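Local coordinates for protein EpsJ (Vibrio vulnificus, PDB 2RET) that serves as a pseudopilin of the type 2 secretion system, pairing with the pseudopilin EpsI in a complex that probably belongs to the pseudopilus, at residues E84-G89 against V100-P105; K50-W54 against G65-A69. All blocks are in the same frame, centred on the assembly; numbering follows the deposited sequence.

Interaction 1: residues E84-G89 against V100-P105; sequences EVTKVG and VWWRYP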
loop_
_atom_site.group_PDB
_atom_site.type_symbol
_atom_site.label_atom_id
_atom_site.label_comp_id
_atom_site.label_asym_id
_atom_site.label_seq_id
_atom_site.Cartn_x
_atom_site.Cartn_y
_atom_site.Cartn_z
ATOM N N GLU B 84 -2.755 10.904 8.068
ATOM C CA GLU B 84 -2.733 12.110 8.870
ATOM C C GLU B 84 -1.823 11.858 10.075
ATOM O O GLU B 84 -2.095 10.961 10.884
ATOM C CB GLU B 84 -4.154 12.438 9.314
ATOM C CG GLU B 84 -4.419 13.882 9.639
ATOM C CD GLU B 84 -4.213 14.829 8.477
ATOM O OE1 GLU B 84 -4.340 14.413 7.298
ATOM O OE2 GLU B 84 -3.915 16.018 8.754
ATOM N N VAL B 85 -0.731 12.607 10.153
ATOM C CA VAL B 85 0.263 12.477 11.228
ATOM C C VAL B 85 -0.124 13.474 12.345
ATOM O O VAL B 85 -0.375 14.668 12.081
ATOM C CB VAL B 85 1.723 12.720 10.718
ATOM C CG1 VAL B 85 2.754 12.601 11.858
ATOM C CG2 VAL B 85 2.093 11.755 9.564
ATOM N N THR B 86 -0.260 12.946 13.565
ATOM C CA THR B 86 -0.505 13.744 14.774
ATOM C C THR B 86 0.749 13.712 15.624
ATOM O O THR B 86 1.763 13.184 15.212
ATOM C CB THR B 86 -1.705 13.202 15.584
ATOM O OG1 THR B 86 -1.459 11.835 15.955
ATOM C CG2 THR B 86 -3.041 13.345 14.764
ATOM N N LYS B 87 0.724 14.312 16.799
ATOM C CA LYS B 87 1.928 14.351 17.640
ATOM C C LYS B 87 1.479 14.045 19.063
ATOM O O LYS B 87 0.404 14.483 19.474
ATOM C CB LYS B 87 2.604 15.720 17.498
ATOM C CG LYS B 87 3.852 15.945 18.323
ATOM C CD LYS B 87 4.515 17.233 17.984
ATOM C CE LYS B 87 3.838 18.441 18.578
ATOM N NZ LYS B 87 4.490 19.663 18.043
ATOM N N VAL B 88 2.244 13.206 19.763
ATOM C CA VAL B 88 1.910 12.779 21.119
ATOM C C VAL B 88 3.176 12.836 22.028
ATOM O O VAL B 88 4.286 12.731 21.560
ATOM C CB VAL B 88 1.333 11.334 21.162
ATOM C CG1 VAL B 88 0.137 11.204 20.235
ATOM C CG2 VAL B 88 2.417 10.317 20.843
ATOM N N GLY B 89 2.986 13.021 23.318
ATOM C CA GLY B 89 4.066 12.823 24.270
ATOM C C GLY B 89 3.621 12.247 25.595
ATOM O O GLY B 89 2.459 12.127 25.862
ATOM N N VAL B 100 0.046 13.572 26.271
ATOM C CA VAL B 100 -0.231 14.853 25.674
ATOM C C VAL B 100 -0.355 14.654 24.182
ATOM O O VAL B 100 0.377 13.894 23.609
ATOM C CB VAL B 100 0.864 15.907 25.940
ATOM C CG1 VAL B 100 0.369 17.290 25.462
ATOM C CG2 VAL B 100 1.300 15.935 27.453
ATOM N N TRP B 101 -1.283 15.357 23.569
ATOM C CA TRP B 101 -1.675 15.075 22.189
ATOM C C TRP B 101 -1.839 16.366 21.448
ATOM O O TRP B 101 -2.476 17.289 21.959
ATOM C CB TRP B 101 -3.015 14.341 22.177
ATOM C CG TRP B 101 -3.481 13.960 20.816
ATOM C CD1 TRP B 101 -3.176 12.824 20.135
ATOM C CD2 TRP B 101 -4.358 14.715 19.964
ATOM N NE1 TRP B 101 -3.823 12.807 18.915
ATOM C CE2 TRP B 101 -4.539 13.965 18.780
ATOM C CE3 TRP B 101 -4.992 15.951 20.084
ATOM C CZ2 TRP B 101 -5.361 14.395 17.735
ATOM C CZ3 TRP B 101 -5.803 16.381 19.049
ATOM C CH2 TRP B 101 -5.984 15.601 17.889
ATOM N N TRP B 102 -1.278 16.420 20.256
ATOM C CA TRP B 102 -1.475 17.524 19.349
ATOM C C TRP B 102 -1.966 17.026 18.008
ATOM O O TRP B 102 -1.472 16.047 17.479
ATOM C CB TRP B 102 -0.183 18.287 19.130
ATOM C CG TRP B 102 0.386 18.963 20.340
ATOM C CD1 TRP B 102 0.201 20.264 20.722
ATOM C CD2 TRP B 102 1.260 18.381 21.317
ATOM N NE1 TRP B 102 0.917 20.531 21.858
ATOM C CE2 TRP B 102 1.574 19.394 22.249
ATOM C CE3 TRP B 102 1.803 17.100 21.495
ATOM C CZ2 TRP B 102 2.440 19.171 23.338
ATOM C CZ3 TRP B 102 2.649 16.880 22.565
ATOM C CH2 TRP B 102 2.946 17.899 23.483
ATOM N N ARG B 103 -2.931 17.747 17.450
ATOM C CA ARG B 103 -3.500 17.425 16.144
ATOM C C ARG B 103 -2.503 17.572 14.983
ATOM O O ARG B 103 -2.540 16.791 14.045
ATOM C CB ARG B 103 -4.739 18.307 15.916
ATOM C CG ARG B 103 -5.371 18.222 14.553
ATOM C CD ARG B 103 -6.021 16.886 14.264
ATOM N NE ARG B 103 -6.458 16.893 12.865
ATOM C CZ ARG B 103 -5.687 16.597 11.830
ATOM N NH1 ARG B 103 -4.439 16.212 12.020
ATOM N NH2 ARG B 103 -6.173 16.671 10.595
ATOM N N TYR B 104 -1.645 18.582 15.037
ATOM C CA TYR B 104 -0.625 18.821 14.010
ATOM C C TYR B 104 0.770 18.635 14.574
ATOM O O TYR B 104 1.043 19.110 15.676
ATOM C CB TYR B 104 -0.769 20.242 13.432
ATOM C CG TYR B 104 -2.145 20.449 12.855
ATOM C CD1 TYR B 104 -2.550 19.763 11.692
ATOM C CD2 TYR B 104 -3.079 21.255 13.500
ATOM C CE1 TYR B 104 -3.847 19.913 11.178
ATOM C CE2 TYR B 104 -4.388 21.393 12.993
ATOM C CZ TYR B 104 -4.750 20.729 11.823
ATOM O OH TYR B 104 -6.035 20.873 11.324
ATOM N N PRO B 105 1.675 17.996 13.816
ATOM C CA PRO B 105 3.052 17.845 14.310
ATOM C C PRO B 105 3.828 19.159 14.417
ATOM O O PRO B 105 4.819 19.223 15.144
ATOM C CB PRO B 105 3.721 16.943 13.257
ATOM C CG PRO B 105 2.643 16.472 12.353
ATOM C CD PRO B 105 1.527 17.464 12.450
HETATM O O HOH W 1 -3.291 10.355 17.268
#

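Interaction 2: residues K50-W54 against G65-A69; sequences KLLHW and GIMFA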
loop_
_atom_site.group_PDB
_atom_site.type_symbol
_atom_site.label_atom_id
_atom_site.label_comp_id
_atom_site.label_asym_id
_atom_site.label_seq_id
_atom_site.Cartn_x
_atom_site.Cartn_y
_atom_site.Cartn_z
ATOM N N LYS B 50 13.603 16.979 15.578
ATOM C CA LYS B 50 14.003 15.607 15.920
ATOM C C LYS B 50 12.904 14.615 15.539
ATOM O O LYS B 50 11.722 14.939 15.526
ATOM C CB LYS B 50 14.298 15.449 17.419
ATOM C CG LYS B 50 15.520 16.175 17.970
ATOM C CD LYS B 50 15.686 15.870 19.461
ATOM C CE LYS B 50 16.692 16.782 20.140
ATOM N NZ LYS B 50 16.302 18.244 20.203
ATOM N N LEU B 51 13.332 13.393 15.241
ATOM C CA LEU B 51 12.437 12.243 15.122
ATOM C C LEU B 51 11.803 11.834 16.489
ATOM O O LEU B 51 10.592 11.699 16.586
ATOM C CB LEU B 51 13.184 11.073 14.491
ATOM C CG LEU B 51 13.122 11.022 12.972
ATOM C CD1 LEU B 51 14.012 9.872 12.487
ATOM C CD2 LEU B 51 11.659 10.894 12.448
ATOM N N LEU B 52 12.637 11.639 17.511
ATOM C CA LEU B 52 12.207 11.284 18.886
ATOM C C LEU B 52 12.838 12.268 19.871
ATOM O O LEU B 52 14.043 12.473 19.851
ATOM C CB LEU B 52 12.629 9.870 19.323
ATOM C CG LEU B 52 12.030 8.598 18.690
ATOM C CD1 LEU B 52 13.025 7.427 18.814
ATOM C CD2 LEU B 52 10.706 8.219 19.301
ATOM N N HIS B 53 12.006 12.863 20.718
ATOM C CA HIS B 53 12.456 13.790 21.727
ATOM C C HIS B 53 12.377 13.030 23.050
ATOM O O HIS B 53 11.377 12.422 23.361
ATOM C CB HIS B 53 11.570 15.056 21.776
ATOM C CG HIS B 53 11.377 15.724 20.449
ATOM N ND1 HIS B 53 12.077 16.853 20.065
ATOM C CD2 HIS B 53 10.559 15.417 19.417
ATOM C CE1 HIS B 53 11.686 17.212 18.859
ATOM N NE2 HIS B 53 10.763 16.357 18.446
ATOM N N TRP B 54 13.457 13.089 23.801
ATOM C CA TRP B 54 13.647 12.267 24.993
ATOM C C TRP B 54 14.628 12.990 25.919
ATOM O O TRP B 54 15.818 13.047 25.645
ATOM C CB TRP B 54 14.175 10.872 24.644
ATOM C CG TRP B 54 14.558 10.039 25.863
ATOM C CD1 TRP B 54 15.818 9.563 26.182
ATOM C CD2 TRP B 54 13.694 9.572 26.896
ATOM N NE1 TRP B 54 15.773 8.841 27.352
ATOM C CE2 TRP B 54 14.482 8.832 27.809
ATOM C CE3 TRP B 54 12.333 9.720 27.154
ATOM C CZ2 TRP B 54 13.955 8.264 28.947
ATOM C CZ3 TRP B 54 11.803 9.135 28.264
ATOM C CH2 TRP B 54 12.605 8.408 29.155
ATOM N N GLY B 65 10.663 12.956 29.927
ATOM C CA GLY B 65 9.571 13.007 28.952
ATOM C C GLY B 65 9.954 12.586 27.555
ATOM O O GLY B 65 11.102 12.675 27.182
ATOM N N ILE B 66 8.954 12.151 26.776
ATOM C CA ILE B 66 9.148 11.683 25.386
ATOM C C ILE B 66 8.114 12.370 24.490
ATOM O O ILE B 66 7.002 12.696 24.919
ATOM C CB ILE B 66 9.130 10.094 25.264
ATOM C CG1 ILE B 66 9.674 9.613 23.922
ATOM C CG2 ILE B 66 7.768 9.504 25.509
ATOM C CD1 ILE B 66 10.032 8.131 23.888
HETATM N N MSE B 67 8.515 12.646 23.247
HETATM C CA MSE B 67 7.623 13.231 22.272
HETATM C C MSE B 67 7.989 12.731 20.909
HETATM O O MSE B 67 9.171 12.664 20.570
HETATM C CB MSE B 67 7.656 14.769 22.307
HETATM C CG MSE B 67 6.498 15.409 21.482
HETATM SE SE MSE B 67 6.535 17.369 21.439
HETATM C CE MSE B 67 8.199 17.728 20.443
ATOM N N PHE B 68 6.954 12.445 20.118
ATOM C CA PHE B 68 7.105 11.917 18.767
ATOM C C PHE B 68 5.850 12.131 17.883
ATOM O O PHE B 68 4.740 12.369 18.375
ATOM C CB PHE B 68 7.507 10.420 18.819
ATOM C CG PHE B 68 6.566 9.540 19.630
ATOM C CD1 PHE B 68 6.835 9.250 20.970
ATOM C CD2 PHE B 68 5.433 8.973 19.047
ATOM C CE1 PHE B 68 5.988 8.433 21.714
ATOM C CE2 PHE B 68 4.582 8.153 19.772
ATOM C CZ PHE B 68 4.841 7.881 21.096
ATOM N N ALA B 69 6.044 12.046 16.566
ATOM C CA ALA B 69 4.930 12.053 15.589
ATOM C C ALA B 69 4.328 10.666 15.522
ATOM O O ALA B 69 5.016 9.692 15.681
ATOM C CB ALA B 69 5.443 12.510 14.216
HETATM O O HOH W 2 8.819 13.332 15.733
HETATM O O HOH W 3 8.559 10.387 15.415
#

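Interaction 1: residues E84-G89 against V100-P105
This is the antiparallel beta hairpin of strands 79-93 and 96-102, caught where the second strand ends and the chain curls back through Arg-103 to Pro-105 against the first. Two hydrogen-bonded pairs hold the backbones: Gly-89 N to Val-100 O and Val-100 N to Gly-89 O, each 2.8 Å, then Lys-87 N to Trp-102 O at 2.9 Å and Trp-102 N to Lys-87 O at 2.7 Å. Between them sits the non-hydrogen-bonded pair Val-88/Trp-101, where CG1 of Val-88 lies 3.7 Å from CD1 of Trp-101. On that face a water joins the indole to Thr-86, 3.0 Å from Trp-101 NE1 and 2.7 Å from Thr-86 OG1; with Thr-86 in the p rotamer its OG1 lies within reach of the water. The Trp-101 side chain also packs on Val-26 of a second EpsJ subunit. Beyond Trp-102 the pairing stops and side chains take over. Arg-103 starts away from strand 84-89, but its p chi2 folds the guanidinium back to a salt bridge, NH2 to Glu-84 OE2 at 3.0 Å, while Glu-84 OE1 is held by Asn-75. Pro-105 CG meets Val-85 CG1 at 3.9 Å. Lys-87, extended through chi2 and bent at chi3 (77°), lays its ammonium over the indole of Trp-102 as a cation-pi contact, NZ 4.9 Å from the five-membered ring's centroid, and the same NZ donates to Pro-105 O at 3.0 Å.

Interaction 2: residues K50-W54 against G65-A69
Lys-50 itself stays clear of the facing strand, and the pairing opens at Leu-51 through solvent: two waters bridge Leu-51 O (2.6 and 2.7 Å) and Ala-69 N (3.2 Å from each), the one N-H being shared between them, across a gap too wide for direct bonding. Leu-52 then reaches across with CD2, 3.9 Å from Phe-68 CB. His-53 makes the direct backbone link, its N 2.8 Å from Met-67 O and its O 2.9 Å from Met-67 N. On the face that carries both His-53 and Met-67, the selenomethionine curls its methyl over the imidazole, Met-67 CE lying 3.5 Å from the His-53 ring centroid in a CH-pi contact, while His-53 NE2 is hydrogen-bonded to Thr-40 OG1. Trp-54, on the face shared with Leu-52, sets CE3 3.7 Å from Ile-66 CB, and its ring meets Phe-129 of the other sheet edge-to-face. Thus one face of an antiparallel beta hairpin, strands 49-56 and 64-74, packs against a second sheet, within the two-sheet body of this pseudopilin.

Both contacts belong to one antiparallel sheet, with their centres 11 Å apart. Interaction 2 closes before interaction 1 opens, so the two hairpins follow in series, and strands 49-56, 64-74, 79-93 and 96-102 lie side by side in chain order. The seam between them is the pairing of strands 64-74 and 79-93: Val-88 N lies 3.0 Å from Phe-68 O, a probable hydrogen bond, and Val-85 CG1 packs 3.6 Å from Ala-69 CB. Interaction 2 is the more buried, with residues of strand 122-130 in the second sheet against it; interaction 1 is partly buried and touches another EpsJ subunit. Successive hairpins thus build one continuous sheet in chain order, with interaction 2 facing the second sheet.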